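Local coordinates for protein O-ureido-L-serine synthase (Streptomyces lavendulae, PDB 3X44) that catalyses the pyridoxal-phosphate-dependent addition of hydroxyurea to O-acetyl-L-serine, giving O-ureido-L-serine for the biosynthesis of the antibiotic D-cycloserine, at residues 258-263 with 288-293; 262-267 with 299-304. The protein carries 1 engineered substitution. One frame throughout, in Å; residues are numbered along the deposited sequence.

Interaction 1 of 2, residues 258-263 with 288-293. With PUS ((E)-O-(carbamoylamino)-N-({3-hydroxy-2-methyl-5-[(phosphonooxy)methyl]pyridin-4-yl}methylidene)-L-serine), chain C.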
ATOM      1  N   GLU A 258       1.129 -16.774 -18.835  1.00 23.32           N
ATOM      2  CA  GLU A 258       0.690 -16.059 -17.647  1.00 22.43           C
ATOM      3  C   GLU A 258       0.903 -14.555 -17.752  1.00 20.56           C
ATOM      4  O   GLU A 258       0.440 -13.792 -16.902  1.00 22.49           O
ATOM      5  CB  GLU A 258       1.421 -16.605 -16.416  1.00 22.82           C
ATOM      6  CG  GLU A 258       1.289 -18.113 -16.236  1.00 22.47           C
ATOM      7  CD  GLU A 258       0.046 -18.496 -15.452  1.00 21.10           C
ATOM      8  OE1 GLU A 258      -0.692 -17.583 -15.015  1.00 19.29           O
ATOM      9  OE2 GLU A 258      -0.193 -19.708 -15.273  1.00 22.31           O
ATOM     10  N   GLY A 259       1.591 -14.119 -18.794  1.00 19.81           N
ATOM     11  CA  GLY A 259       1.838 -12.696 -18.932  1.00 22.29           C
ATOM     12  C   GLY A 259       2.895 -12.207 -17.952  1.00 20.43           C
ATOM     13  O   GLY A 259       2.916 -11.037 -17.585  1.00 23.10           O
ATOM     14  N   ILE A 260       3.760 -13.108 -17.505  1.00 19.59           N
ATOM     15  CA  ILE A 260       4.833 -12.733 -16.583  1.00 21.87           C
ATOM     16  C   ILE A 260       6.164 -12.984 -17.288  1.00 22.74           C
ATOM     17  O   ILE A 260       6.532 -14.126 -17.566  1.00 23.01           O
ATOM     18  CB  ILE A 260       4.767 -13.545 -15.272  1.00 20.35           C
ATOM     19  CG1 ILE A 260       3.425 -13.295 -14.581  1.00 21.76           C
ATOM     20  CG2 ILE A 260       5.894 -13.115 -14.332  1.00 22.65           C
ATOM     21  CD1 ILE A 260       3.116 -14.267 -13.465  1.00 18.74           C
ATOM     22  N   PHE A 261       6.866 -11.893 -17.589  1.00 22.72           N
ATOM     23  CA  PHE A 261       8.141 -11.932 -18.294  1.00 22.36           C
ATOM     24  C   PHE A 261       9.311 -11.811 -17.321  1.00 20.28           C
ATOM     25  O   PHE A 261       9.592 -10.731 -16.810  1.00 16.94           O
ATOM     26  CB  PHE A 261       8.183 -10.790 -19.312  1.00 21.49           C
ATOM     27  CG  PHE A 261       9.332 -10.871 -20.267  1.00 22.08           C
ATOM     28  CD1 PHE A 261       9.666 -12.081 -20.872  1.00 18.51           C
ATOM     29  CD2 PHE A 261      10.083  -9.736 -20.567  1.00 19.92           C
ATOM     30  CE1 PHE A 261      10.729 -12.160 -21.758  1.00 20.04           C
ATOM     31  CE2 PHE A 261      11.148  -9.802 -21.453  1.00 19.96           C
ATOM     32  CZ  PHE A 261      11.475 -11.017 -22.052  1.00 19.31           C
ATOM     33  N   ALA A 262      10.004 -12.923 -17.097  1.00 18.45           N
ATOM     34  CA  ALA A 262      11.118 -12.959 -16.155  1.00 19.35           C
ATOM     35  C   ALA A 262      12.378 -13.592 -16.734  1.00 20.04           C
ATOM     36  O   ALA A 262      12.363 -14.146 -17.832  1.00 24.05           O
ATOM     37  CB  ALA A 262      10.688 -13.703 -14.894  1.00 18.47           C
ATOM     38  N   GLY A 263      13.470 -13.518 -15.977  1.00 21.32           N
ATOM     39  CA  GLY A 263      14.732 -14.071 -16.443  1.00 20.37           C
ATOM     40  C   GLY A 263      14.848 -15.586 -16.394  1.00 17.94           C
ATOM     41  O   GLY A 263      13.871 -16.289 -16.143  1.00 18.91           O
ATOM     42  N   ALA A 288       7.564 -19.401  -5.511  1.00 16.75           N
ATOM     43  CA  ALA A 288       8.807 -19.350  -6.272  1.00 19.67           C
ATOM     44  C   ALA A 288       9.288 -17.915  -6.486  1.00 20.69           C
ATOM     45  O   ALA A 288       8.494 -17.018  -6.789  1.00 20.32           O
ATOM     46  CB  ALA A 288       8.616 -20.030  -7.630  1.00 18.64           C
ATOM     47  N   MET A 289      10.594 -17.709  -6.328  1.00 19.73           N
ATOM     48  CA  MET A 289      11.191 -16.392  -6.518  1.00 18.73           C
ATOM     49  C   MET A 289      11.504 -16.137  -7.990  1.00 17.11           C
ATOM     50  O   MET A 289      12.038 -17.003  -8.673  1.00 16.88           O
ATOM     51  CB  MET A 289      12.498 -16.276  -5.729  1.00 21.13           C
ATOM     52  CG  MET A 289      12.352 -16.393  -4.228  1.00 19.66           C
ATOM     53  SD  MET A 289      11.520 -14.956  -3.536  1.00 22.09           S
ATOM     54  CE  MET A 289      12.698 -13.649  -3.916  1.00 25.79           C
ATOM     55  N   LEU A 290      11.154 -14.947  -8.471  1.00 18.40           N
ATOM     56  CA  LEU A 290      11.441 -14.537  -9.843  1.00 18.47           C
ATOM     57  C   LEU A 290      12.350 -13.322  -9.623  1.00 20.57           C
ATOM     58  O   LEU A 290      11.882 -12.194  -9.434  1.00 19.11           O
ATOM     59  CB  LEU A 290      10.162 -14.124 -10.584  1.00 19.02           C
ATOM     60  CG  LEU A 290       8.922 -15.030 -10.518  1.00 19.25           C
ATOM     61  CD1 LEU A 290       7.918 -14.539 -11.551  1.00 21.16           C
ATOM     62  CD2 LEU A 290       9.286 -16.493 -10.767  1.00 16.73           C
ATOM     63  N   PRO A 291      13.668 -13.553  -9.617  1.00 20.94           N
ATOM     64  CA  PRO A 291      14.693 -12.524  -9.404  1.00 20.14           C
ATOM     65  C   PRO A 291      14.720 -11.281 -10.278  1.00 20.09           C
ATOM     66  O   PRO A 291      15.005 -10.191  -9.779  1.00 21.93           O
ATOM     67  CB  PRO A 291      16.002 -13.309  -9.477  1.00 18.51           C
ATOM     68  CG  PRO A 291      15.599 -14.722  -9.078  1.00 17.95           C
ATOM     69  CD  PRO A 291      14.278 -14.886  -9.784  1.00 19.86           C
ATOM     70  N   ASP A 292      14.430 -11.416 -11.566  1.00 19.52           N
ATOM     71  CA  ASP A 292      14.480 -10.245 -12.425  1.00 19.70           C
ATOM     72  C   ASP A 292      13.567 -10.281 -13.642  1.00 21.97           C
ATOM     73  O   ASP A 292      12.872 -11.270 -13.896  1.00 21.32           O
ATOM     74  CB  ASP A 292      15.928  -9.988 -12.870  1.00 19.29           C
ATOM     75  CG  ASP A 292      16.478 -11.082 -13.784  1.00 21.03           C
ATOM     76  OD1 ASP A 292      15.734 -12.029 -14.130  1.00 21.05           O
ATOM     77  OD2 ASP A 292      17.670 -10.982 -14.156  1.00 19.28           O
ATOM     78  N   THR A 293      13.576  -9.175 -14.379  1.00 18.24           N
ATOM     79  CA  THR A 293      12.768  -9.027 -15.582  1.00 18.58           C
ATOM     80  C   THR A 293      13.437  -9.781 -16.715  1.00 19.27           C
ATOM     81  O   THR A 293      14.658  -9.939 -16.730  1.00 20.72           O
ATOM     82  CB  THR A 293      12.663  -7.542 -15.992  1.00 17.88           C
ATOM     83  OG1 THR A 293      12.100  -7.440 -17.304  1.00 21.38           O
ATOM     84  CG2 THR A 293      14.044  -6.895 -15.992  1.00 16.72           C
TER
HETATM   85  N   PUS C 400      22.975 -11.919  -8.713  1.00 20.82           N
HETATM   86  CA  PUS C 400      24.241 -11.389  -8.062  1.00 22.23           C
HETATM   87  CB  PUS C 400      25.256 -12.545  -7.750  1.00 21.18           C
HETATM   88  OG  PUS C 400      25.627 -13.258  -9.015  1.00 24.28           O
HETATM   89  ND  PUS C 400      26.982 -13.758  -8.953  1.00 25.49           N
HETATM   90  CE  PUS C 400      27.217 -15.076  -9.134  1.00 24.50           C
HETATM   91  NZ2 PUS C 400      26.223 -15.969  -8.978  1.00 23.66           N
HETATM   92  OZ1 PUS C 400      28.307 -15.452  -9.431  1.00 25.91           O
HETATM   93  C   PUS C 400      24.898 -10.368  -9.016  1.00 22.51           C
HETATM   94  O   PUS C 400      24.230  -9.835  -9.857  1.00 22.53           O
HETATM   95  OT  PUS C 400      26.072 -10.105  -8.914  1.00 22.02           O
HETATM   96  C2  PUS C 400      19.369 -13.621 -10.682  1.00 15.85           C
HETATM   97  C3  PUS C 400      20.495 -12.926 -10.032  1.00 15.79           C
HETATM   98  C4  PUS C 400      20.966 -13.405  -8.728  1.00 17.56           C
HETATM   99  C5  PUS C 400      20.280 -14.543  -8.104  1.00 19.05           C
HETATM  100  C6  PUS C 400      19.159 -15.164  -8.825  1.00 16.00           C
HETATM  101  C2A PUS C 400      18.887 -13.185 -12.037  1.00 16.63           C
HETATM  102  C4A PUS C 400      22.229 -12.855  -8.104  1.00 19.39           C
HETATM  103  C5A PUS C 400      20.711 -15.084  -6.749  1.00 15.90           C
HETATM  104  N1  PUS C 400      18.764 -14.692 -10.058  1.00 18.81           N
HETATM  105  O3  PUS C 400      21.035 -11.832 -10.603  1.00 17.29           O
HETATM  106  O1P PUS C 400      22.451 -13.643  -4.700  1.00 16.14           O
HETATM  107  O2P PUS C 400      20.509 -13.618  -3.353  1.00 15.48           O
HETATM  108  O3P PUS C 400      21.389 -15.690  -4.117  1.00 17.15           O
HETATM  109  O4P PUS C 400      20.311 -14.170  -5.674  1.00 16.71           O
HETATM  110  P   PUS C 400      21.172 -14.284  -4.460  1.00 17.48           P

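Interaction 2 of 2, residues 262-267 with 299-304. With PUS ((E)-O-(carbamoylamino)-N-({3-hydroxy-2-methyl-5-[(phosphonooxy)methyl]pyridin-4-yl}methylidene)-L-serine), chain C.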
ATOM      1  N   ALA A 262      10.004 -12.923 -17.097  1.00 18.45           N
ATOM      2  CA  ALA A 262      11.118 -12.959 -16.155  1.00 19.35           C
ATOM      3  C   ALA A 262      12.378 -13.592 -16.734  1.00 20.04           C
ATOM      4  O   ALA A 262      12.363 -14.146 -17.832  1.00 24.05           O
ATOM      5  CB  ALA A 262      10.688 -13.703 -14.894  1.00 18.47           C
ATOM      6  N   GLY A 263      13.470 -13.518 -15.977  1.00 21.32           N
ATOM      7  CA  GLY A 263      14.732 -14.071 -16.443  1.00 20.37           C
ATOM      8  C   GLY A 263      14.848 -15.586 -16.394  1.00 17.94           C
ATOM      9  O   GLY A 263      13.871 -16.289 -16.143  1.00 18.91           O
ATOM     10  N   ILE A 264      16.059 -16.084 -16.634  1.00 16.11           N
ATOM     11  CA  ILE A 264      16.322 -17.516 -16.634  1.00 16.03           C
ATOM     12  C   ILE A 264      16.197 -18.133 -15.257  1.00 17.58           C
ATOM     13  O   ILE A 264      15.499 -19.129 -15.085  1.00 18.89           O
ATOM     14  CB  ILE A 264      17.721 -17.839 -17.176  1.00 16.94           C
ATOM     15  CG1 ILE A 264      18.083 -16.878 -18.306  1.00 15.08           C
ATOM     16  CG2 ILE A 264      17.761 -19.273 -17.671  1.00 16.64           C
ATOM     17  CD1 ILE A 264      17.268 -17.088 -19.582  1.00 19.54           C
ATOM     18  N   SER A 265      16.869 -17.544 -14.272  1.00 18.21           N
ATOM     19  CA  SER A 265      16.800 -18.066 -12.915  1.00 20.47           C
ATOM     20  C   SER A 265      15.347 -18.108 -12.472  1.00 18.60           C
ATOM     21  O   SER A 265      14.960 -18.957 -11.672  1.00 18.39           O
ATOM     22  CB  SER A 265      17.621 -17.201 -11.950  1.00 18.72           C
ATOM     23  OG  SER A 265      17.007 -15.951 -11.716  1.00 15.72           O
ATOM     24  N   ALA A 266      14.546 -17.192 -13.004  1.00 17.53           N
ATOM     25  CA  ALA A 266      13.133 -17.145 -12.664  1.00 20.77           C
ATOM     26  C   ALA A 266      12.449 -18.383 -13.239  1.00 20.76           C
ATOM     27  O   ALA A 266      11.663 -19.049 -12.555  1.00 22.44           O
ATOM     28  CB  ALA A 266      12.497 -15.878 -13.221  1.00 22.17           C
ATOM     29  N   GLY A 267      12.752 -18.693 -14.493  1.00 19.75           N
ATOM     30  CA  GLY A 267      12.160 -19.867 -15.103  1.00 20.48           C
ATOM     31  C   GLY A 267      12.608 -21.123 -14.377  1.00 20.84           C
ATOM     32  O   GLY A 267      11.881 -22.118 -14.316  1.00 18.11           O
ATOM     33  N   SER A 299      19.114 -10.734 -25.733  1.00 18.30           N
ATOM     34  CA  SER A 299      20.260 -11.223 -26.487  1.00 17.38           C
ATOM     35  C   SER A 299      20.743 -12.592 -26.035  1.00 19.16           C
ATOM     36  O   SER A 299      21.785 -13.057 -26.485  1.00 24.58           O
ATOM     37  CB  SER A 299      21.422 -10.241 -26.357  1.00 19.32           C
ATOM     38  OG  SER A 299      22.024 -10.349 -25.074  1.00 18.20           O
ATOM     39  N   THR A 300      20.000 -13.235 -25.148  1.00 19.86           N
ATOM     40  CA  THR A 300      20.401 -14.544 -24.650  1.00 21.44           C
ATOM     41  C   THR A 300      19.640 -15.669 -25.340  1.00 21.34           C
ATOM     42  O   THR A 300      18.759 -15.419 -26.161  1.00 19.24           O
ATOM     43  CB  THR A 300      20.168 -14.635 -23.142  1.00 21.85           C
ATOM     44  OG1 THR A 300      18.760 -14.711 -22.882  1.00 21.97           O
ATOM     45  CG2 THR A 300      20.750 -13.397 -22.443  1.00 20.64           C
ATOM     46  N   PHE A 301      19.969 -16.908 -24.993  1.00 21.69           N
ATOM     47  CA  PHE A 301      19.311 -18.042 -25.620  1.00 21.56           C
ATOM     48  C   PHE A 301      17.828 -18.110 -25.298  1.00 22.35           C
ATOM     49  O   PHE A 301      17.114 -18.986 -25.785  1.00 20.83           O
ATOM     50  CB  PHE A 301      20.027 -19.351 -25.255  1.00 23.35           C
ATOM     51  CG  PHE A 301      19.729 -19.867 -23.877  1.00 23.87           C
ATOM     52  CD1 PHE A 301      19.425 -21.214 -23.688  1.00 25.87           C
ATOM     53  CD2 PHE A 301      19.825 -19.042 -22.764  1.00 21.69           C
ATOM     54  CE1 PHE A 301      19.226 -21.734 -22.407  1.00 25.05           C
ATOM     55  CE2 PHE A 301      19.628 -19.549 -21.479  1.00 26.76           C
ATOM     56  CZ  PHE A 301      19.329 -20.901 -21.300  1.00 25.18           C
ATOM     57  N   LEU A 302      17.364 -17.166 -24.486  1.00 20.54           N
ATOM     58  CA  LEU A 302      15.957 -17.116 -24.137  1.00 20.24           C
ATOM     59  C   LEU A 302      15.184 -16.782 -25.407  1.00 20.22           C
ATOM     60  O   LEU A 302      14.009 -17.135 -25.559  1.00 17.62           O
ATOM     61  CB  LEU A 302      15.711 -16.034 -23.084  1.00 21.47           C
ATOM     62  CG  LEU A 302      14.242 -15.717 -22.824  1.00 20.26           C
ATOM     63  CD1 LEU A 302      13.551 -16.956 -22.253  1.00 21.73           C
ATOM     64  CD2 LEU A 302      14.137 -14.545 -21.859  1.00 17.51           C
ATOM     65  N   PHE A 303      15.864 -16.102 -26.325  1.00 19.77           N
ATOM     66  CA  PHE A 303      15.256 -15.700 -27.578  1.00 22.28           C
ATOM     67  C   PHE A 303      15.820 -16.418 -28.806  1.00 23.42           C
ATOM     68  O   PHE A 303      15.709 -15.923 -29.931  1.00 24.67           O
ATOM     69  CB  PHE A 303      15.380 -14.182 -27.736  1.00 21.05           C
ATOM     70  CG  PHE A 303      14.379 -13.414 -26.916  1.00 24.27           C
ATOM     71  CD1 PHE A 303      14.591 -13.199 -25.556  1.00 23.32           C
ATOM     72  CD2 PHE A 303      13.216 -12.913 -27.503  1.00 22.58           C
ATOM     73  CE1 PHE A 303      13.664 -12.499 -24.790  1.00 22.88           C
ATOM     74  CE2 PHE A 303      12.283 -12.213 -26.751  1.00 25.55           C
ATOM     75  CZ  PHE A 303      12.503 -12.004 -25.390  1.00 24.59           C
ATOM     76  N   ASP A 304      16.421 -17.587 -28.588  1.00 23.67           N
ATOM     77  CA  ASP A 304      16.959 -18.373 -29.696  1.00 23.66           C
ATOM     78  C   ASP A 304      15.761 -18.789 -30.554  1.00 23.38           C
ATOM     79  O   ASP A 304      14.775 -19.312 -30.036  1.00 21.41           O
ATOM     80  CB  ASP A 304      17.668 -19.628 -29.177  1.00 21.59           C
ATOM     81  CG  ASP A 304      19.138 -19.387 -28.844  1.00 25.17           C
ATOM     82  OD1 ASP A 304      19.696 -18.342 -29.252  1.00 21.56           O
ATOM     83  OD2 ASP A 304      19.734 -20.253 -28.167  1.00 24.53           O
TER
HETATM   84  N   PUS C 400      22.975 -11.919  -8.713  1.00 20.82           N
HETATM   85  CA  PUS C 400      24.241 -11.389  -8.062  1.00 22.23           C
HETATM   86  CB  PUS C 400      25.256 -12.545  -7.750  1.00 21.18           C
HETATM   87  OG  PUS C 400      25.627 -13.258  -9.015  1.00 24.28           O
HETATM   88  ND  PUS C 400      26.982 -13.758  -8.953  1.00 25.49           N
HETATM   89  CE  PUS C 400      27.217 -15.076  -9.134  1.00 24.50           C
HETATM   90  NZ2 PUS C 400      26.223 -15.969  -8.978  1.00 23.66           N
HETATM   91  OZ1 PUS C 400      28.307 -15.452  -9.431  1.00 25.91           O
HETATM   92  C   PUS C 400      24.898 -10.368  -9.016  1.00 22.51           C
HETATM   93  O   PUS C 400      24.230  -9.835  -9.857  1.00 22.53           O
HETATM   94  OT  PUS C 400      26.072 -10.105  -8.914  1.00 22.02           O
HETATM   95  C2  PUS C 400      19.369 -13.621 -10.682  1.00 15.85           C
HETATM   96  C3  PUS C 400      20.495 -12.926 -10.032  1.00 15.79           C
HETATM   97  C4  PUS C 400      20.966 -13.405  -8.728  1.00 17.56           C
HETATM   98  C5  PUS C 400      20.280 -14.543  -8.104  1.00 19.05           C
HETATM   99  C6  PUS C 400      19.159 -15.164  -8.825  1.00 16.00           C
HETATM  100  C2A PUS C 400      18.887 -13.185 -12.037  1.00 16.63           C
HETATM  101  C4A PUS C 400      22.229 -12.855  -8.104  1.00 19.39           C
HETATM  102  C5A PUS C 400      20.711 -15.084  -6.749  1.00 15.90           C
HETATM  103  N1  PUS C 400      18.764 -14.692 -10.058  1.00 18.81           N
HETATM  104  O3  PUS C 400      21.035 -11.832 -10.603  1.00 17.29           O
HETATM  105  O1P PUS C 400      22.451 -13.643  -4.700  1.00 16.14           O
HETATM  106  O2P PUS C 400      20.509 -13.618  -3.353  1.00 15.48           O
HETATM  107  O3P PUS C 400      21.389 -15.690  -4.117  1.00 17.15           O
HETATM  108  O4P PUS C 400      20.311 -14.170  -5.674  1.00 16.71           O
HETATM  109  P   PUS C 400      21.172 -14.284  -4.460  1.00 17.48           P

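Interaction 1 of 2, residues 258-263 with 288-293
The loop between helices 244-257 and 264-278 meets the C-terminal end of strand 285-290 beside the cofactor pocket. A single beta bridge joins Ala-262 to Thr-293, with CA atoms 4.3 Å apart. Gly-263 N donates to Asp-292 O at 3.1 Å. The N-H...O angle is 147° and the donor lies above the carbonyl plane. Ala-262 CA adds a C-H...O contact to the same oxygen at 3.3 Å.

Asp-292 has CG between its backbone N and carbonyl carbon (chi1 67°). This places its OD1 3.2 Å from Gly-263 CA, and its OD2 3.3 Å from C2A, the cofactor methyl of the bound aldimine (PUS). Asp-292 OD2 is hydrogen-bonded to Tyr-297 OH and to Asn-73 ND2. Pro-291 packs on the face of the pyridine ring, with CB 3.1 Å from PUS N1.

On the apolar side, Ile-260 and Leu-290 cross at about a right angle. Ile-260 CG2 touches Leu-290 CD1 at 3.7 Å. Val-31 packs on both residues. In fold-type II PLP enzymes the loop after a central parallel strand lines the cofactor pocket in this way.

Interaction 2 of 2, residues 262-267 with 299-304
The first turn of helix 264-278 faces the short 3-10 segment 301-302, and the backbones stay apart, with Ile-264 CA 7.5 Å from Leu-302 CA. No hydrogen bond joins the two segments. The contact is apolar and rests mainly on Ile-264, whose CB points toward segment 299-304. Its CG1 lies beside the backbone N and anti to the carbonyl carbon (chi1 -36°), which brings the CD1 methyl up to segment 299-304. This methyl does the touching. It reaches Phe-301 CE2 at 3.9 Å and approaches the ring obliquely. It also meets Leu-302 CB at 4.0 Å. The Ile-264 and Leu-302 side chains run past each other in opposite directions. Ala-247 of helix 244-257 and Tyr-297 also pack on Ile-264. Leu-302 in turn rests on Arg-248 and Ser-251 of helix 244-257.

Gly-263 is the N-cap residue of helix 264-278, and its O accepts from Gly-267 N at 3.1 Å. This helix start is part of the PLP site. With OG between the backbone N and the carbonyl carbon (chi1 72°), Ser-265 brings OG to the pyridine nitrogen of the bound aldimine (PUS) and donates to N1 at 2.7 Å. A serine hydroxyl on the pyridine nitrogen is characteristic of the cysteine synthase family. It would probably favour an unprotonated ring nitrogen.

Thr-300 OG1 is hydrogen-bonded to Tyr-297 O. Phe-303 N donates to Thr-300 O at 3.0 Å, an i to i+3 bond of the 3-10 turn.

From the N terminus, the chain leaves helix 244-257 and enters loop 258-263. It then runs through helix 264-278 and strand 285-290. Interaction 1 closes the span holding that helix and strand. The chain continues to 299-304, which comes back to 262-267 and closes interaction 2. Interaction 2 starts within the first segment of interaction 1, sharing Ala-262 and Gly-263, and ends beyond its second, so the spans are staggered and not nested. Direct packing also joins them: Phe-261 CZ lies 3.6 Å from Phe-303 CZ. Interaction 1 ties the inter-helix loop to the end of strand 285-290 and the loop that follows it. Interaction 2 ties the helix start to 299-304. Both touch PUS.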